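Local atomic coordinates of citrate synthase (PDB entry 2IBP), a protein that probably catalyses the condensation of oxaloacetate with acetyl-CoA and water to give citrate and free CoA, a step of the tricarboxylic acid cycle. Residues Glu215-Thr220 and Pro247-Ala252; Ala242-Pro247 and Tyr362-Phe367. One frame throughout, in Å; residues are numbered along the deposited sequence.

In the fold
Both contacts lie near the middle of the chain, their centres about 8 Å apart, and they meet around two neighbouring residues, Ala243 and Leu244. In contact 1 the loop 247-252 reaches helix 218-227 through His249; in contact 2 helix 233-244, which precedes that loop, packs on helix 363-382 through Leu244. The two join where His249 ND1 lies 3.7 Å from Leu244 CD1 and where Ser219 CA lies 3.7 Å from Ala243 CB. Pro247 belongs to both. The predicted active-site residue Asp346 is about 9 Å from His249 and about 6 Å from Phe367, side chain to side chain, so both contacts border the probable catalytic region.

Contact 1 (Glu215-Thr220 and Pro247-Ala252); sequences EVPAST and PLHGGA
His249 reaches from its loop to the start of helix 218-227, where its imidazole meets Pro217, Ala218 and Ser219. From CB the side chain runs out with CG anti to the backbone N (chi1 -156°), which carries the ring toward the helix. On one flank of the ring CD2 lies 4.1 Å from the methyl CB of Ala218 and 3.7 Å from CB of Ser219. On the other, CE1 comes within 3.8 Å of CB of Pro217, whose ring crosses the imidazole at a slant. The tip, NE2, has two polar partners on one residue. It accepts the backbone N-H of Ser219, 3.2 Å from N to NE2, with the nitrogen only 7° out of the ring plane and a bent N-H...N angle of 147°. It is also hydrogen-bonded to Ser219 OG, 2.8 Å from OG to NE2. Backbone and hydroxyl of one serine thus fix the far end of the imidazole, while Pro217 and Ala218 give it apolar neighbours. A further bond joins Ser219 OG to Trp375 NE1, so the serine joins helix 218-227 to both the His249 loop and helix 363-382. With Pro217 at the N-cap position, the Ser219 N-H belongs to the first turn of the helix, and His249 takes it up; the loop carrying His249 has the Gly-Pro-Leu-His-Gly sequence characteristic of citrate synthases.

Contact 2 (Ala242-Pro247 and Tyr362-Phe367); sequences AALKGP and YFTPIF
A helix-to-helix junction in the largely helical citrate synthase fold brings Leu244, in the last turn of helix 233-244, against Thr364 and Phe367 in the first turns of helix 363-382. The two partners are three residues apart and present their side chains on the same flank of the helix, and the forked end of the leucine touches both. Leu244 has CG anti to its own nitrogen (chi1 178°), which carries the fork toward helix 363-382. It meets Thr364 tip to tip, with Leu244 CG 3.5 Å from Thr364 CG2. That the threonine offers its methyl follows from its first torsion, which puts CG2 anti to the backbone N and leaves OG1 beside that N. Toward Phe367 the approach is oblique: Leu244 CD1 is 3.6 Å from Phe367 CD2 and 3.7 Å from CE2 of the same ring. The second methyl, Leu244 CD2, spans both neighbours, 3.7 Å from Phe367 CD2 and 3.8 Å from Thr364 CG2. Beyond the junction, Tyr207 of helix 198-210 packs on Phe367, while Lys245, its CB directed away from helix 363-382, forms a salt bridge with Asp232 of the second subunit. All the atoms that meet are carbons, which implies that this contact rests on van der Waals packing and on the burial of apolar surface, whereas the neighbouring Lys245 makes a polar bond to the partner subunit.

Contact 1 (Glu215-Thr220 and Pro247-Ala252)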
ATOM      1  N   GLU A 215       8.704 -11.974 -10.084  1.00 18.55           N
ATOM      2  CA  GLU A 215       9.614 -10.900  -9.717  1.00 25.87           C
ATOM      3  C   GLU A 215       8.933  -9.809  -8.887  1.00 11.25           C
ATOM      4  O   GLU A 215       8.245 -10.149  -7.930  1.00 16.23           O
ATOM      5  CB  GLU A 215      10.416 -10.413 -10.920  1.00 19.72           C
ATOM      6  CG  GLU A 215      11.323 -11.561 -11.418  1.00 19.71           C
ATOM      7  CD  GLU A 215      12.257 -11.203 -12.553  1.00 27.70           C
ATOM      8  OE1 GLU A 215      12.039 -10.193 -13.263  1.00 27.92           O
ATOM      9  OE2 GLU A 215      13.194 -11.997 -12.767  1.00 26.87           O
ATOM     10  N   VAL A 216       9.168  -8.525  -9.180  1.00 14.55           N
ATOM     11  CA  VAL A 216       8.689  -7.472  -8.284  1.00 13.11           C
ATOM     12  C   VAL A 216       7.870  -6.368  -8.952  1.00 10.63           C
ATOM     13  O   VAL A 216       8.354  -5.231  -9.141  1.00 12.57           O
ATOM     14  CB  VAL A 216       9.856  -6.819  -7.490  1.00 13.44           C
ATOM     15  CG1 VAL A 216       9.282  -5.980  -6.342  1.00 12.80           C
ATOM     16  CG2 VAL A 216      10.784  -7.878  -6.927  1.00 13.32           C
ATOM     17  N   PRO A 217       6.629  -6.700  -9.335  1.00 10.82           N
ATOM     18  CA  PRO A 217       5.728  -5.698  -9.882  1.00 12.40           C
ATOM     19  C   PRO A 217       5.239  -4.759  -8.786  1.00  9.72           C
ATOM     20  O   PRO A 217       5.540  -4.957  -7.594  1.00  7.94           O
ATOM     21  CB  PRO A 217       4.575  -6.521 -10.453  1.00 14.77           C
ATOM     22  CG  PRO A 217       4.592  -7.783  -9.684  1.00 16.09           C
ATOM     23  CD  PRO A 217       6.005  -8.033  -9.256  1.00 12.31           C
ATOM     24  N   ALA A 218       4.422  -3.793  -9.168  1.00  9.25           N
ATOM     25  CA  ALA A 218       3.995  -2.767  -8.233  1.00 10.04           C
ATOM     26  C   ALA A 218       3.288  -3.306  -6.996  1.00  9.49           C
ATOM     27  O   ALA A 218       3.476  -2.777  -5.902  1.00  9.69           O
ATOM     28  CB  ALA A 218       3.129  -1.723  -8.942  1.00 11.39           C
ATOM     29  N   SER A 219       2.527  -4.392  -7.132  1.00  6.29           N
ATOM     30  CA  SER A 219       1.807  -4.931  -5.983  1.00  5.66           C
ATOM     31  C   SER A 219       2.806  -5.523  -4.977  1.00  6.43           C
ATOM     32  O   SER A 219       2.758  -5.257  -3.777  1.00  7.99           O
ATOM     33  CB  SER A 219       0.771  -5.962  -6.417  1.00 10.87           C
ATOM     34  OG  SER A 219       1.370  -6.997  -7.148  1.00  9.19           O
ATOM     35  N   THR A 220       3.760  -6.286  -5.487  1.00  6.36           N
ATOM     36  CA  THR A 220       4.807  -6.856  -4.637  1.00  5.96           C
ATOM     37  C   THR A 220       5.656  -5.739  -4.008  1.00  7.12           C
ATOM     38  O   THR A 220       6.040  -5.814  -2.849  1.00  9.05           O
ATOM     39  CB  THR A 220       5.656  -7.821  -5.437  1.00  8.99           C
ATOM     40  OG1 THR A 220       4.796  -8.823  -6.000  1.00  8.89           O
ATOM     41  CG2 THR A 220       6.717  -8.484  -4.591  1.00  9.55           C
ATOM     42  N   PRO A 247      -5.524  -0.338 -13.178  1.00  7.39           N
ATOM     43  CA  PRO A 247      -5.590  -0.886 -14.544  1.00  7.53           C
ATOM     44  C   PRO A 247      -4.240  -1.125 -15.223  1.00 11.94           C
ATOM     45  O   PRO A 247      -4.181  -1.848 -16.230  1.00 12.02           O
ATOM     46  CB  PRO A 247      -6.409   0.171 -15.304  1.00 10.75           C
ATOM     47  CG  PRO A 247      -6.281   1.412 -14.494  1.00 10.51           C
ATOM     48  CD  PRO A 247      -6.202   0.964 -13.069  1.00  9.07           C
ATOM     49  N   LEU A 248      -3.170  -0.523 -14.711  1.00  8.59           N
ATOM     50  CA  LEU A 248      -1.851  -0.745 -15.264  1.00  8.36           C
ATOM     51  C   LEU A 248      -1.214  -2.031 -14.714  1.00 10.77           C
ATOM     52  O   LEU A 248      -0.118  -2.413 -15.140  1.00 12.54           O
ATOM     53  CB  LEU A 248      -0.927   0.446 -15.015  1.00 11.53           C
ATOM     54  CG  LEU A 248      -1.402   1.774 -15.584  1.00  9.71           C
ATOM     55  CD1 LEU A 248      -0.276   2.819 -15.376  1.00  9.63           C
ATOM     56  CD2 LEU A 248      -1.730   1.610 -17.060  1.00 11.24           C
ATOM     57  N   HIS A 249      -1.874  -2.652 -13.732  1.00  8.89           N
ATOM     58  CA  HIS A 249      -1.358  -3.888 -13.144  1.00  9.91           C
ATOM     59  C   HIS A 249      -2.124  -5.128 -13.593  1.00 19.75           C
ATOM     60  O   HIS A 249      -1.640  -6.251 -13.455  1.00 28.22           O
ATOM     61  CB  HIS A 249      -1.387  -3.824 -11.620  1.00  9.09           C
ATOM     62  CG  HIS A 249      -0.397  -4.737 -10.963  1.00  9.76           C
ATOM     63  ND1 HIS A 249      -0.078  -5.986 -11.461  1.00 12.65           N
ATOM     64  CD2 HIS A 249       0.288  -4.607  -9.807  1.00 12.70           C
ATOM     65  CE1 HIS A 249       0.799  -6.561 -10.655  1.00 14.55           C
ATOM     66  NE2 HIS A 249       1.030  -5.748  -9.640  1.00 11.24           N
ATOM     67  N   GLY A 250      -3.341  -4.940 -14.077  1.00 16.82           N
ATOM     68  CA  GLY A 250      -4.157  -6.070 -14.509  1.00 18.52           C
ATOM     69  C   GLY A 250      -5.304  -5.634 -15.382  1.00 23.69           C
ATOM     70  O   GLY A 250      -5.513  -4.442 -15.586  1.00 20.01           O
ATOM     71  N   GLY A 251      -6.062  -6.606 -15.881  1.00 19.05           N
ATOM     72  CA  GLY A 251      -7.192  -6.316 -16.755  1.00 20.37           C
ATOM     73  C   GLY A 251      -6.998  -6.870 -18.153  1.00 18.02           C
ATOM     74  O   GLY A 251      -7.965  -7.097 -18.870  1.00 14.38           O
ATOM     75  N   ALA A 252      -5.751  -7.156 -18.515  1.00 16.15           N
ATOM     76  CA  ALA A 252      -5.432  -7.634 -19.849  1.00 17.97           C
ATOM     77  C   ALA A 252      -6.128  -8.953 -20.202  1.00 13.38           C
ATOM     78  O   ALA A 252      -6.609  -9.122 -21.328  1.00 12.34           O
ATOM     79  CB  ALA A 252      -3.916  -7.765 -20.021  1.00 18.79           C
TER

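Contact 2 (Ala242-Pro247 and Tyr362-Phe367)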
ATOM      1  N   ALA A 242      -4.367  -3.281  -3.118  1.00  6.79           N
ATOM      2  CA  ALA A 242      -4.667  -1.904  -3.533  1.00  5.70           C
ATOM      3  C   ALA A 242      -3.926  -1.581  -4.823  1.00  7.69           C
ATOM      4  O   ALA A 242      -4.475  -0.991  -5.755  1.00  7.73           O
ATOM      5  CB  ALA A 242      -4.269  -0.944  -2.427  1.00  6.40           C
ATOM      6  N   ALA A 243      -2.670  -1.976  -4.907  1.00  6.99           N
ATOM      7  CA  ALA A 243      -1.898  -1.695  -6.113  1.00  6.10           C
ATOM      8  C   ALA A 243      -2.390  -2.551  -7.272  1.00  6.06           C
ATOM      9  O   ALA A 243      -2.501  -2.088  -8.411  1.00  9.03           O
ATOM     10  CB  ALA A 243      -0.403  -1.947  -5.864  1.00  7.62           C
ATOM     11  N   LEU A 244      -2.637  -3.823  -6.981  1.00  6.87           N
ATOM     12  CA  LEU A 244      -3.055  -4.777  -7.998  1.00  8.39           C
ATOM     13  C   LEU A 244      -4.335  -4.339  -8.716  1.00  7.25           C
ATOM     14  O   LEU A 244      -4.553  -4.665  -9.872  1.00 10.03           O
ATOM     15  CB  LEU A 244      -3.269  -6.137  -7.343  1.00  9.61           C
ATOM     16  CG  LEU A 244      -3.754  -7.225  -8.283  1.00  8.74           C
ATOM     17  CD1 LEU A 244      -2.732  -7.440  -9.361  1.00 13.19           C
ATOM     18  CD2 LEU A 244      -3.984  -8.511  -7.512  1.00  9.69           C
ATOM     19  N   LYS A 245      -5.184  -3.620  -8.001  1.00  8.62           N
ATOM     20  CA  LYS A 245      -6.472  -3.168  -8.496  1.00 12.27           C
ATOM     21  C   LYS A 245      -6.359  -2.188  -9.667  1.00  8.97           C
ATOM     22  O   LYS A 245      -7.312  -2.039 -10.443  1.00 13.00           O
ATOM     23  CB  LYS A 245      -7.147  -2.455  -7.322  1.00 19.68           C
ATOM     24  CG  LYS A 245      -8.552  -2.046  -7.488  1.00 26.70           C
ATOM     25  CD  LYS A 245      -9.020  -1.473  -6.159  1.00 18.14           C
ATOM     26  CE  LYS A 245     -10.345  -0.825  -6.309  1.00 25.09           C
ATOM     27  NZ  LYS A 245     -10.245   0.275  -7.290  1.00 19.38           N
ATOM     28  N   GLY A 246      -5.212  -1.519  -9.791  1.00  7.46           N
ATOM     29  CA  GLY A 246      -5.013  -0.478 -10.805  1.00  6.80           C
ATOM     30  C   GLY A 246      -4.972  -1.062 -12.196  1.00  6.78           C
ATOM     31  O   GLY A 246      -4.424  -2.145 -12.396  1.00  9.78           O
ATOM     32  N   PRO A 247      -5.524  -0.338 -13.178  1.00  7.39           N
ATOM     33  CA  PRO A 247      -5.590  -0.886 -14.544  1.00  7.53           C
ATOM     34  C   PRO A 247      -4.240  -1.125 -15.223  1.00 11.94           C
ATOM     35  O   PRO A 247      -4.181  -1.848 -16.230  1.00 12.02           O
ATOM     36  CB  PRO A 247      -6.409   0.171 -15.304  1.00 10.75           C
ATOM     37  CG  PRO A 247      -6.281   1.412 -14.494  1.00 10.51           C
ATOM     38  CD  PRO A 247      -6.202   0.964 -13.069  1.00  9.07           C
ATOM     39  N   TYR A 362     -13.963 -10.804 -11.170  1.00  6.21           N
ATOM     40  CA  TYR A 362     -13.288 -11.750 -10.258  1.00  6.91           C
ATOM     41  C   TYR A 362     -11.965 -12.262 -10.822  1.00  7.26           C
ATOM     42  O   TYR A 362     -11.236 -12.983 -10.146  1.00  7.20           O
ATOM     43  CB  TYR A 362     -14.205 -12.889  -9.813  1.00  5.71           C
ATOM     44  CG  TYR A 362     -15.287 -12.395  -8.888  1.00  8.29           C
ATOM     45  CD1 TYR A 362     -15.057 -12.275  -7.511  1.00  8.67           C
ATOM     46  CD2 TYR A 362     -16.461 -11.863  -9.390  1.00  8.65           C
ATOM     47  CE1 TYR A 362     -15.994 -11.740  -6.682  1.00  7.02           C
ATOM     48  CE2 TYR A 362     -17.398 -11.295  -8.564  1.00 10.10           C
ATOM     49  CZ  TYR A 362     -17.153 -11.204  -7.204  1.00  9.54           C
ATOM     50  OH  TYR A 362     -18.088 -10.624  -6.372  1.00  9.57           O
ATOM     51  N   PHE A 363     -11.619 -11.875 -12.048  1.00  6.57           N
ATOM     52  CA  PHE A 363     -10.356 -12.318 -12.649  1.00  8.29           C
ATOM     53  C   PHE A 363      -9.162 -11.840 -11.829  1.00  7.02           C
ATOM     54  O   PHE A 363      -8.259 -12.629 -11.503  1.00  7.62           O
ATOM     55  CB  PHE A 363     -10.212 -11.794 -14.092  1.00  8.37           C
ATOM     56  CG  PHE A 363     -11.033 -12.546 -15.117  1.00  8.79           C
ATOM     57  CD1 PHE A 363     -12.193 -13.228 -14.766  1.00  9.09           C
ATOM     58  CD2 PHE A 363     -10.721 -12.427 -16.473  1.00  6.69           C
ATOM     59  CE1 PHE A 363     -12.963 -13.882 -15.737  1.00  9.88           C
ATOM     60  CE2 PHE A 363     -11.487 -13.074 -17.432  1.00  8.16           C
ATOM     61  CZ  PHE A 363     -12.600 -13.796 -17.060  1.00  9.23           C
ATOM     62  N   THR A 364      -9.129 -10.547 -11.519  1.00  6.85           N
ATOM     63  CA  THR A 364      -8.003 -10.003 -10.746  1.00  8.43           C
ATOM     64  C   THR A 364      -7.990 -10.534  -9.313  1.00  7.28           C
ATOM     65  O   THR A 364      -6.929 -10.889  -8.813  1.00  7.68           O
ATOM     66  CB  THR A 364      -7.923  -8.488 -10.857  1.00  9.29           C
ATOM     67  OG1 THR A 364      -7.770  -8.155 -12.250  1.00 11.09           O
ATOM     68  CG2 THR A 364      -6.706  -7.977 -10.076  1.00 11.34           C
ATOM     69  N   PRO A 365      -9.165 -10.645  -8.666  1.00  7.07           N
ATOM     70  CA  PRO A 365      -9.180 -11.320  -7.373  1.00  6.15           C
ATOM     71  C   PRO A 365      -8.554 -12.723  -7.409  1.00  6.58           C
ATOM     72  O   PRO A 365      -7.830 -13.103  -6.490  1.00  7.09           O
ATOM     73  CB  PRO A 365     -10.661 -11.364  -7.031  1.00  6.30           C
ATOM     74  CG  PRO A 365     -11.154 -10.052  -7.571  1.00  7.44           C
ATOM     75  CD  PRO A 365     -10.409  -9.870  -8.872  1.00  7.96           C
ATOM     76  N   ILE A 366      -8.799 -13.494  -8.464  1.00  6.83           N
ATOM     77  CA  ILE A 366      -8.168 -14.821  -8.575  1.00  7.85           C
ATOM     78  C   ILE A 366      -6.649 -14.694  -8.746  1.00  3.37           C
ATOM     79  O   ILE A 366      -5.884 -15.492  -8.205  1.00  6.22           O
ATOM     80  CB  ILE A 366      -8.810 -15.652  -9.683  1.00  5.55           C
ATOM     81  CG1 ILE A 366     -10.265 -15.930  -9.280  1.00  5.30           C
ATOM     82  CG2 ILE A 366      -8.072 -16.984  -9.891  1.00  7.02           C
ATOM     83  CD1 ILE A 366     -11.138 -16.468 -10.397  1.00  6.90           C
ATOM     84  N   PHE A 367      -6.195 -13.682  -9.478  1.00  6.29           N
ATOM     85  CA  PHE A 367      -4.758 -13.420  -9.552  1.00  6.78           C
ATOM     86  C   PHE A 367      -4.191 -13.196  -8.119  1.00  5.17           C
ATOM     87  O   PHE A 367      -3.131 -13.712  -7.775  1.00  6.26           O
ATOM     88  CB  PHE A 367      -4.492 -12.190 -10.423  1.00  7.47           C
ATOM     89  CG  PHE A 367      -3.038 -11.863 -10.583  1.00  8.11           C
ATOM     90  CD1 PHE A 367      -2.303 -12.360 -11.640  1.00 11.81           C
ATOM     91  CD2 PHE A 367      -2.397 -11.053  -9.659  1.00  9.41           C
ATOM     92  CE1 PHE A 367      -0.958 -12.029 -11.782  1.00 13.11           C
ATOM     93  CE2 PHE A 367      -1.067 -10.713  -9.811  1.00 12.92           C
ATOM     94  CZ  PHE A 367      -0.358 -11.179 -10.888  1.00  9.85           C
TER